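PDB 2I5I: carbohydrate deacetylase from Enterococcus faecalis, which probably removes acetyl groups from acetylated carbohydrates, a magnesium-dependent step in the breakdown of oligosaccharides. Local coordinates for residues Y16-A27 against P215-S226; A60-T68 against V106-F117. One frame throughout, in Å; residues are numbered along the deposited sequence. Where two conformers were deposited one is given.

Interaction 1 of 2, residues Y16-A27 against P215-S226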
loop_
_atom_site.group_PDB
_atom_site.type_symbol
_atom_site.label_atom_id
_atom_site.label_comp_id
_atom_site.label_asym_id
_atom_site.label_seq_id
_atom_site.Cartn_x
_atom_site.Cartn_y
_atom_site.Cartn_z
ATOM N N TYR A 16 8.443 19.751 9.722
ATOM C CA TYR A 16 8.600 20.678 10.831
ATOM C C TYR A 16 7.759 20.206 12.010
ATOM O O TYR A 16 8.227 19.986 13.130
ATOM C CB TYR A 16 8.232 22.076 10.368
ATOM C CG TYR A 16 8.645 23.230 11.245
ATOM C CD1 TYR A 16 9.587 23.099 12.258
ATOM C CD2 TYR A 16 8.067 24.473 11.037
ATOM C CE1 TYR A 16 9.927 24.193 13.029
ATOM C CE2 TYR A 16 8.412 25.572 11.809
ATOM C CZ TYR A 16 9.343 25.420 12.807
ATOM O OH TYR A 16 9.689 26.514 13.579
ATOM N N THR A 17 6.459 20.063 11.755
ATOM C CA THR A 17 5.535 19.476 12.729
ATOM C C THR A 17 4.494 18.637 11.984
ATOM O O THR A 17 4.286 18.826 10.780
ATOM C CB THR A 17 4.885 20.501 13.659
ATOM O OG1 THR A 17 3.554 20.801 13.241
ATOM C CG2 THR A 17 5.494 21.913 13.655
ATOM N N PRO A 18 3.835 17.702 12.652
ATOM C CA PRO A 18 2.807 16.889 11.973
ATOM C C PRO A 18 1.774 17.672 11.182
ATOM O O PRO A 18 1.406 17.275 10.081
ATOM C CB PRO A 18 2.144 16.160 13.166
ATOM C CG PRO A 18 3.314 15.959 14.088
ATOM C CD PRO A 18 3.994 17.320 14.050
ATOM N N ALA A 19 1.242 18.793 11.665
ATOM C CA ALA A 19 0.265 19.567 10.939
ATOM C C ALA A 19 0.848 20.389 9.787
ATOM O O ALA A 19 0.171 20.635 8.798
ATOM C CB ALA A 19 -0.464 20.550 11.860
ATOM N N VAL A 20 2.098 20.822 9.935
ATOM C CA VAL A 20 2.757 21.478 8.810
ATOM C C VAL A 20 2.852 20.447 7.682
ATOM O O VAL A 20 2.390 20.736 6.587
ATOM C CB VAL A 20 4.140 22.033 9.175
ATOM C CG1 VAL A 20 4.857 22.482 7.898
ATOM C CG2 VAL A 20 4.041 23.194 10.149
ATOM N N THR A 21 3.396 19.268 7.955
ATOM C CA THR A 21 3.522 18.200 6.961
ATOM C C THR A 21 2.195 17.945 6.258
ATOM O O THR A 21 2.078 17.831 5.036
ATOM C CB THR A 21 4.048 16.928 7.619
ATOM O OG1 THR A 21 5.431 17.181 8.014
ATOM C CG2 THR A 21 4.060 15.713 6.706
ATOM N N GLN A 22 1.101 17.857 7.029
ATOM C CA GLN A 22 -0.161 17.542 6.330
ATOM C C GLN A 22 -0.728 18.743 5.584
ATOM O O GLN A 22 -1.391 18.615 4.555
ATOM C CB GLN A 22 -1.188 16.989 7.316
ATOM C CG GLN A 22 -0.808 15.653 7.943
ATOM C CD GLN A 22 -0.663 14.559 6.904
ATOM O OE1 GLN A 22 -1.443 14.482 5.967
ATOM N NE2 GLN A 22 0.300 13.650 7.053
ATOM N N GLY A 23 -0.468 19.953 6.070
ATOM C CA GLY A 23 -0.857 21.133 5.317
ATOM C C GLY A 23 -0.118 21.225 3.992
ATOM O O GLY A 23 -0.714 21.573 2.979
ATOM N N ILE A 24 1.178 20.896 4.002
ATOM C CA ILE A 24 1.890 20.861 2.718
ATOM C C ILE A 24 1.334 19.809 1.785
ATOM O O ILE A 24 1.106 20.053 0.599
ATOM C CB ILE A 24 3.394 20.638 2.959
ATOM C CG1 ILE A 24 4.040 21.876 3.601
ATOM C CG2 ILE A 24 4.126 20.278 1.689
ATOM C CD1 ILE A 24 5.348 21.605 4.290
ATOM N N ILE A 25 1.073 18.596 2.301
ATOM C CA ILE A 25 0.510 17.558 1.436
ATOM C C ILE A 25 -0.796 18.006 0.812
ATOM O O ILE A 25 -1.036 17.738 -0.369
ATOM C CB ILE A 25 0.377 16.239 2.231
ATOM C CG1 ILE A 25 1.730 15.598 2.515
ATOM C CG2 ILE A 25 -0.554 15.256 1.527
ATOM C CD1 ILE A 25 1.774 14.386 3.427
ATOM N N GLU A 26 -1.649 18.704 1.557
ATOM C CA GLU A 26 -2.907 19.231 1.030
ATOM C C GLU A 26 -2.721 20.199 -0.138
ATOM O O GLU A 26 -3.382 20.165 -1.162
ATOM C CB GLU A 26 -3.645 19.923 2.180
ATOM C CG GLU A 26 -5.018 20.443 1.817
ATOM C CD GLU A 26 -6.087 19.406 1.542
ATOM O OE1 GLU A 26 -5.903 18.204 1.832
ATOM O OE2 GLU A 26 -7.156 19.811 1.014
ATOM N N ALA A 27 -1.790 21.120 0.093
ATOM C CA ALA A 27 -1.447 22.155 -0.871
ATOM C C ALA A 27 -0.887 21.556 -2.150
ATOM O O ALA A 27 -1.040 22.127 -3.225
ATOM C CB ALA A 27 -0.441 23.098 -0.196
ATOM N N PRO A 215 2.851 26.770 3.473
ATOM C CA PRO A 215 1.529 26.230 3.831
ATOM C C PRO A 215 1.689 25.295 5.032
ATOM O O PRO A 215 2.722 24.668 5.232
ATOM C CB PRO A 215 1.099 25.435 2.618
ATOM C CG PRO A 215 2.299 25.267 1.749
ATOM C CD PRO A 215 3.333 26.259 2.191
ATOM N N ALA A 216 0.640 25.193 5.830
ATOM C CA ALA A 216 0.525 24.316 6.972
ATOM C C ALA A 216 -0.927 24.310 7.467
ATOM O O ALA A 216 -1.644 25.256 7.183
ATOM C CB ALA A 216 1.409 24.740 8.127
ATOM N N PHE A 217 -1.268 23.235 8.162
ATOM C CA PHE A 217 -2.351 23.210 9.117
ATOM C C PHE A 217 -1.721 23.609 10.449
ATOM O O PHE A 217 -0.506 23.484 10.616
ATOM C CB PHE A 217 -3.048 21.856 9.209
ATOM C CG PHE A 217 -3.689 21.379 7.922
ATOM C CD1 PHE A 217 -4.240 22.219 6.969
ATOM C CD2 PHE A 217 -3.758 20.017 7.633
ATOM C CE1 PHE A 217 -4.849 21.701 5.825
ATOM C CE2 PHE A 217 -4.331 19.486 6.506
ATOM C CZ PHE A 217 -4.865 20.351 5.572
ATOM N N ILE A 218 -2.525 24.068 11.384
ATOM C CA ILE A 218 -2.016 24.458 12.698
ATOM C C ILE A 218 -2.189 23.328 13.716
ATOM O O ILE A 218 -3.287 22.759 13.820
ATOM C CB ILE A 218 -2.695 25.727 13.242
ATOM C CG1 ILE A 218 -2.671 26.948 12.330
ATOM C CG2 ILE A 218 -2.082 26.109 14.584
ATOM C CD1 ILE A 218 -1.478 27.042 11.415
ATOM N N ASP A 219 -1.108 23.054 14.434
ATOM C CA ASP A 219 -1.105 22.187 15.616
ATOM C C ASP A 219 -0.453 22.975 16.750
ATOM O O ASP A 219 0.070 24.082 16.555
ATOM C CB ASP A 219 -0.464 20.835 15.436
ATOM C CG ASP A 219 0.927 20.726 14.844
ATOM O OD1 ASP A 219 1.619 21.734 14.575
ATOM O OD2 ASP A 219 1.354 19.575 14.602
ATOM N N THR A 220 -0.511 22.461 17.967
ATOM C CA THR A 220 0.147 23.211 19.039
ATOM C C THR A 220 1.661 23.215 18.818
ATOM O O THR A 220 2.319 24.158 19.233
ATOM C CB THR A 220 -0.125 22.622 20.429
ATOM O OG1 THR A 220 0.258 21.236 20.421
ATOM C CG2 THR A 220 -1.609 22.653 20.757
ATOM N N ILE A 221 2.175 22.158 18.194
ATOM C CA ILE A 221 3.629 22.091 17.989
ATOM C C ILE A 221 4.049 23.282 17.136
ATOM O O ILE A 221 4.994 23.988 17.481
ATOM C CB ILE A 221 4.074 20.760 17.388
ATOM C CG1 ILE A 221 3.589 19.551 18.207
ATOM C CG2 ILE A 221 5.581 20.663 17.214
ATOM C CD1 ILE A 221 3.107 18.459 17.288
ATOM N N LEU A 222 3.358 23.565 16.036
ATOM C CA LEU A 222 3.707 24.758 15.265
ATOM C C LEU A 222 3.572 26.017 16.105
ATOM O O LEU A 222 4.441 26.895 16.114
ATOM C CB LEU A 222 2.829 24.851 14.016
ATOM C CG LEU A 222 2.984 26.127 13.188
ATOM C CD1 LEU A 222 4.412 26.309 12.713
ATOM C CD2 LEU A 222 2.009 26.100 12.017
ATOM N N GLN A 223 2.460 26.128 16.836
ATOM C CA GLN A 223 2.235 27.315 17.664
ATOM C C GLN A 223 3.360 27.562 18.666
ATOM O O GLN A 223 3.683 28.697 19.033
ATOM C CB GLN A 223 0.951 27.141 18.461
ATOM C CG GLN A 223 -0.363 27.527 17.821
ATOM C CD GLN A 223 -1.363 27.871 18.929
ATOM O OE1 GLN A 223 -1.388 27.177 19.946
ATOM N NE2 GLN A 223 -2.139 28.924 18.726
ATOM N N ASN A 224 3.937 26.476 19.149
ATOM C CA ASN A 224 4.950 26.520 20.185
ATOM C C ASN A 224 6.293 27.000 19.616
ATOM O O ASN A 224 7.107 27.543 20.350
ATOM C CB ASN A 224 5.145 25.141 20.797
ATOM C CG ASN A 224 3.984 24.721 21.707
ATOM O OD1 ASN A 224 3.141 25.521 22.078
ATOM N ND2 ASN A 224 3.975 23.438 22.048
ATOM N N GLN A 225 6.466 26.747 18.321
ATOM C CA GLN A 225 7.759 26.729 17.680
ATOM C C GLN A 225 7.980 27.794 16.626
ATOM O O GLN A 225 9.145 28.158 16.418
ATOM C CB GLN A 225 7.995 25.339 17.025
ATOM C CG GLN A 225 9.110 24.635 17.809
ATOM C CD GLN A 225 10.419 25.352 17.515
ATOM O OE1 GLN A 225 11.052 25.985 18.351
ATOM N NE2 GLN A 225 10.845 25.301 16.263
ATOM N N SER A 226 6.897 28.248 15.999
ATOM C CA SER A 226 7.079 29.334 15.061
ATOM C C SER A 226 6.194 30.553 15.245
ATOM O O SER A 226 4.974 30.467 15.326
ATOM C CB SER A 226 6.798 28.821 13.626
ATOM O OG SER A 226 7.680 29.564 12.797
HETATM O O HOH W 1 10.081 29.077 12.235
#
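At the N-terminal end of helix 18-29, Asp219 joins two helix starts: it is the N-cap of helix 220-225, and its carboxylate also binds the first residues of the neighbouring helix. Asp219 OD1 accepts Leu222 N at 2.9 Å, the capping bond, which arrives from above the carboxylate plane. The same oxygen takes the hydroxyl of Thr17, the N-cap of helix 18-29, at 2.5 Å (OG1 to Asp219 OD1) on its syn lone pair. Asp219 OD2 receives Ala19 N at 3.0 Å, 62° out of the carboxylate plane. The Asp219 chi1 of 51° sets CG between backbone N and carbonyl carbon, from where OD1 meets both helices while OD2 meets Ala19 N. Further along, Phe217 N donates to Ala19 O at 3.0 Å, meeting that carbonyl on the face opposite the helical donor Gly23 N. Because Gly23 has no side chain, the backbone of Ala216 and Phe217 can pass close to the helix; Gly23 CA sits 3.7 Å from the Phe217 ring centroid, 6° off the normal, a CH-pi contact. Val20 CG2 touches Ala216 CB and Leu222 CD2, and one water bridges Tyr16 OH and Ser226 OG. Ala19 also packs on Phe217 of the second subunit, so the contact reaches the subunit interface. Three donors share one buried carboxylate between two helix N-termini, a setting that would be expected to stabilise its negative charge.

Interaction 2 of 2, residues A60-T68 against V106-F117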
loop_
_atom_site.group_PDB
_atom_site.type_symbol
_atom_site.label_atom_id
_atom_site.label_comp_id
_atom_site.label_asym_id
_atom_site.label_seq_id
_atom_site.Cartn_x
_atom_site.Cartn_y
_atom_site.Cartn_z
ATOM N N ALA A 60 7.659 16.148 -4.919
ATOM C CA ALA A 60 9.124 16.192 -4.963
ATOM C C ALA A 60 9.658 16.787 -3.668
ATOM O O ALA A 60 9.105 17.722 -3.089
ATOM C CB ALA A 60 9.592 16.954 -6.190
ATOM N N ILE A 61 10.763 16.222 -3.164
ATOM C CA ILE A 61 11.267 16.616 -1.864
ATOM C C ILE A 61 12.789 16.834 -1.835
ATOM O O ILE A 61 13.529 15.932 -2.215
ATOM C CB ILE A 61 10.919 15.555 -0.794
ATOM C CG1 ILE A 61 9.418 15.247 -0.765
ATOM C CG2 ILE A 61 11.437 15.962 0.569
ATOM C CD1 ILE A 61 9.076 14.161 0.242
ATOM N N GLY A 62 13.192 18.008 -1.380
ATOM C CA GLY A 62 14.586 18.392 -1.210
ATOM C C GLY A 62 14.918 18.539 0.263
ATOM O O GLY A 62 14.074 18.359 1.157
ATOM N N VAL A 63 16.181 18.887 0.543
ATOM C CA VAL A 63 16.635 18.969 1.932
ATOM C C VAL A 63 16.743 20.430 2.373
ATOM O O VAL A 63 17.379 21.262 1.714
ATOM C CB VAL A 63 17.955 18.210 2.146
ATOM C CG1 VAL A 63 19.062 18.699 1.208
ATOM C CG2 VAL A 63 18.434 18.298 3.589
ATOM N N HIS A 64 16.088 20.737 3.489
ATOM C CA HIS A 64 16.031 22.028 4.131
ATOM C C HIS A 64 17.126 22.141 5.192
ATOM O O HIS A 64 16.964 21.759 6.351
ATOM C CB HIS A 64 14.663 22.229 4.781
ATOM C CG HIS A 64 14.153 23.634 4.801
ATOM N ND1 HIS A 64 14.300 24.506 3.755
ATOM C CD2 HIS A 64 13.476 24.329 5.740
ATOM C CE1 HIS A 64 13.753 25.670 4.031
ATOM N NE2 HIS A 64 13.238 25.592 5.248
ATOM N N LEU A 65 18.306 22.641 4.793
ATOM C CA LEU A 65 19.388 22.782 5.770
ATOM C C LEU A 65 19.095 23.908 6.753
ATOM O O LEU A 65 18.379 24.839 6.390
ATOM C CB LEU A 65 20.711 23.063 5.058
ATOM C CG LEU A 65 21.193 22.026 4.042
ATOM C CD1 LEU A 65 22.376 22.651 3.298
ATOM C CD2 LEU A 65 21.578 20.711 4.679
ATOM N N THR A 66 19.631 23.843 7.971
ATOM C CA THR A 66 19.441 24.864 8.973
ATOM C C THR A 66 20.635 25.044 9.915
ATOM O O THR A 66 21.427 24.137 10.186
ATOM C CB THR A 66 18.182 24.570 9.840
ATOM O OG1 THR A 66 17.913 25.693 10.684
ATOM C CG2 THR A 66 18.427 23.356 10.699
ATOM N N LEU A 67 20.729 26.275 10.394
ATOM C CA LEU A 67 21.616 26.677 11.455
ATOM C C LEU A 67 20.865 27.405 12.567
ATOM O O LEU A 67 21.473 27.816 13.547
ATOM C CB LEU A 67 22.714 27.618 10.930
ATOM C CG LEU A 67 23.745 26.974 10.004
ATOM C CD1 LEU A 67 24.713 28.014 9.453
ATOM C CD2 LEU A 67 24.514 25.870 10.709
ATOM N N THR A 68 19.545 27.573 12.420
ATOM C CA THR A 68 18.825 28.511 13.277
ATOM C C THR A 68 17.453 27.992 13.695
ATOM O O THR A 68 16.620 28.760 14.173
ATOM C CB THR A 68 18.617 29.855 12.532
ATOM O OG1 THR A 68 17.800 29.605 11.380
ATOM C CG2 THR A 68 19.911 30.443 11.998
ATOM N N VAL A 106 29.996 24.443 10.041
ATOM C CA VAL A 106 28.776 24.553 9.236
ATOM C C VAL A 106 28.806 23.500 8.132
ATOM O O VAL A 106 27.839 22.801 7.844
ATOM C CB VAL A 106 28.592 25.956 8.652
ATOM C CG1 VAL A 106 27.294 26.048 7.840
ATOM C CG2 VAL A 106 28.580 27.003 9.759
ATOM N N TYR A 107 29.951 23.373 7.490
ATOM C CA TYR A 107 30.124 22.334 6.479
ATOM C C TYR A 107 29.802 20.933 7.013
ATOM O O TYR A 107 29.038 20.228 6.462
ATOM C CB TYR A 107 31.538 22.345 5.889
ATOM C CG TYR A 107 31.774 21.370 4.753
ATOM C CD1 TYR A 107 32.191 20.101 4.992
ATOM C CD2 TYR A 107 31.610 21.750 3.453
ATOM C CE1 TYR A 107 32.394 19.226 3.980
ATOM C CE2 TYR A 107 31.831 20.904 2.442
ATOM C CZ TYR A 107 32.214 19.633 2.697
ATOM O OH TYR A 107 32.447 18.784 1.668
ATOM N N ASN A 108 30.407 20.570 8.112
ATOM C CA ASN A 108 30.249 19.244 8.694
ATOM C C ASN A 108 28.800 18.994 9.105
ATOM O O ASN A 108 28.237 17.927 8.876
ATOM C CB ASN A 108 31.166 19.050 9.899
ATOM C CG ASN A 108 32.632 19.094 9.489
ATOM O OD1 ASN A 108 32.959 18.683 8.368
ATOM N ND2 ASN A 108 33.504 19.580 10.363
ATOM N N GLU A 109 28.230 20.011 9.745
ATOM C CA GLU A 109 26.843 19.849 10.198
ATOM C C GLU A 109 25.897 19.723 9.009
ATOM O O GLU A 109 25.013 18.854 8.998
ATOM C CB GLU A 109 26.442 21.016 11.106
ATOM C CG GLU A 109 24.948 21.076 11.405
ATOM C CD GLU A 109 24.417 19.880 12.161
ATOM O OE1 GLU A 109 25.209 19.181 12.825
ATOM O OE2 GLU A 109 23.178 19.660 12.133
ATOM N N TRP A 110 26.057 20.575 7.993
ATOM C CA TRP A 110 25.146 20.460 6.841
ATOM C C TRP A 110 25.356 19.150 6.111
ATOM O O TRP A 110 24.418 18.504 5.624
ATOM C CB TRP A 110 25.314 21.693 5.951
ATOM C CG TRP A 110 24.593 22.901 6.478
ATOM C CD1 TRP A 110 23.784 23.008 7.578
ATOM C CD2 TRP A 110 24.629 24.206 5.883
ATOM N NE1 TRP A 110 23.325 24.302 7.689
ATOM C CE2 TRP A 110 23.826 25.064 6.668
ATOM C CE3 TRP A 110 25.271 24.726 4.763
ATOM C CZ2 TRP A 110 23.664 26.410 6.341
ATOM C CZ3 TRP A 110 25.105 26.066 4.448
ATOM C CH2 TRP A 110 24.310 26.907 5.229
ATOM N N ASP A 111 26.611 18.694 6.027
ATOM C CA ASP A 111 26.879 17.390 5.431
ATOM C C ASP A 111 26.126 16.324 6.223
ATOM O O ASP A 111 25.477 15.428 5.684
ATOM C CB ASP A 111 28.378 17.143 5.432
ATOM C CG ASP A 111 28.826 15.777 4.957
ATOM O OD1 ASP A 111 28.741 15.489 3.736
ATOM O OD2 ASP A 111 29.279 14.979 5.798
ATOM N N ALA A 112 26.202 16.409 7.538
ATOM C CA ALA A 112 25.469 15.515 8.429
ATOM C C ALA A 112 23.963 15.594 8.183
ATOM O O ALA A 112 23.267 14.579 8.244
ATOM C CB ALA A 112 25.797 15.886 9.865
ATOM N N GLN A 113 23.451 16.791 7.899
ATOM C CA GLN A 113 22.014 16.942 7.676
ATOM C C GLN A 113 21.592 16.257 6.394
ATOM O O GLN A 113 20.492 15.740 6.223
ATOM C CB GLN A 113 21.621 18.426 7.646
ATOM C CG GLN A 113 21.525 18.982 9.071
ATOM C CD GLN A 113 21.287 20.479 9.116
ATOM O OE1 GLN A 113 20.615 21.095 8.282
ATOM N NE2 GLN A 113 21.841 21.129 10.138
ATOM N N ILE A 114 22.514 16.238 5.435
ATOM C CA ILE A 114 22.184 15.618 4.151
ATOM C C ILE A 114 22.184 14.117 4.317
ATOM O O ILE A 114 21.280 13.436 3.838
ATOM C CB ILE A 114 23.157 16.060 3.042
ATOM C CG1 ILE A 114 22.950 17.520 2.657
ATOM C CG2 ILE A 114 23.069 15.123 1.852
ATOM C CD1 ILE A 114 24.064 18.108 1.810
ATOM N N ILE A 115 23.195 13.602 5.019
ATOM C CA ILE A 115 23.239 12.160 5.281
ATOM C C ILE A 115 22.019 11.706 6.080
ATOM O O ILE A 115 21.475 10.632 5.837
ATOM C CB ILE A 115 24.525 11.793 6.020
ATOM C CG1 ILE A 115 25.724 11.863 5.039
ATOM C CG2 ILE A 115 24.475 10.465 6.712
ATOM C CD1 ILE A 115 26.681 12.909 5.538
ATOM N N SER A 116 21.590 12.550 7.003
ATOM C CA SER A 116 20.429 12.282 7.834
ATOM C C SER A 116 19.166 12.214 6.964
ATOM O O SER A 116 18.380 11.304 7.184
ATOM C CB SER A 116 20.267 13.312 8.935
ATOM O OG SER A 116 21.374 13.258 9.817
ATOM N N PHE A 117 18.999 13.138 6.030
ATOM C CA PHE A 117 17.891 13.045 5.090
ATOM C C PHE A 117 17.858 11.656 4.459
ATOM O O PHE A 117 16.782 11.056 4.328
ATOM C CB PHE A 117 18.007 14.098 3.990
ATOM C CG PHE A 117 16.882 14.187 2.979
ATOM C CD1 PHE A 117 16.694 13.346 1.912
ATOM C CD2 PHE A 117 15.938 15.199 3.147
ATOM C CE1 PHE A 117 15.627 13.420 1.036
ATOM C CE2 PHE A 117 14.865 15.315 2.285
ATOM C CZ PHE A 117 14.701 14.434 1.236
HETATM O O HOH W 2 17.840 20.574 8.633
#
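This is a strand-to-helix contact in the core of the fold, with helix 103-117 packed on strand 60-65 of the parallel sheet and on the loop after it. The axes of strand 60-65 and helix segment 106-117 come within 9.0 Å and run roughly antiparallel, at 145°. Just past the strand's C-terminal end the amide of Gln113 pairs with the backbone of Thr66: OE1 accepts Thr66 N at 2.9 Å, while NE2 donates to Thr66 O at 3.0 Å, nearly straight at 173°, both in the carbonyl planes on lone pairs. The other N-H of Gln113 NE2 is donated to Glu109 OE2 at 2.8 Å, and a water bound to His64 O donates to Gln113 OE1, so the amide is fixed in its rotation. Trp110 NE1 adds a weak bond to Thr66 O at the indole edge. One face of that indole lies under Leu65, whose CB stands 3.9 Å from the centroid of the five-membered ring; Val106 CG1 covers the opposite face. Leu67 CD1 fits against Val106 CG1 at 3.6 Å. At the other end Phe117 presents its ring edge to Ile61 CG2, while Val63 CB lies 3.8 Å from Phe117 CD2. Strand 35-38 continues the sheet beside strand 60-65 and touches Phe117 through Ala38; on the other side strand 127-129 meets Val63, Leu65 and Ile114 through Ile127, and helix 138-151 packs on Trp110.

Interaction 2 is nested in the chain within the loop closed by interaction 1. Their centres lie about 20 Å apart and their nearest atoms about 7 Å, without touching. Both approach His130, the predicted magnesium ligand: the side chain of Tyr16 in interaction 1 is about 5 Å from that of His130, and the side chain of Thr66 in interaction 2 about 4 Å. His64, on the strand of interaction 2, is hydrogen-bonded through ND1 to Asp128 and, with Asp13 and His130, faces a point that may be a vacant metal site. Segments 16-27 and 60-68 thus each border the probable active site.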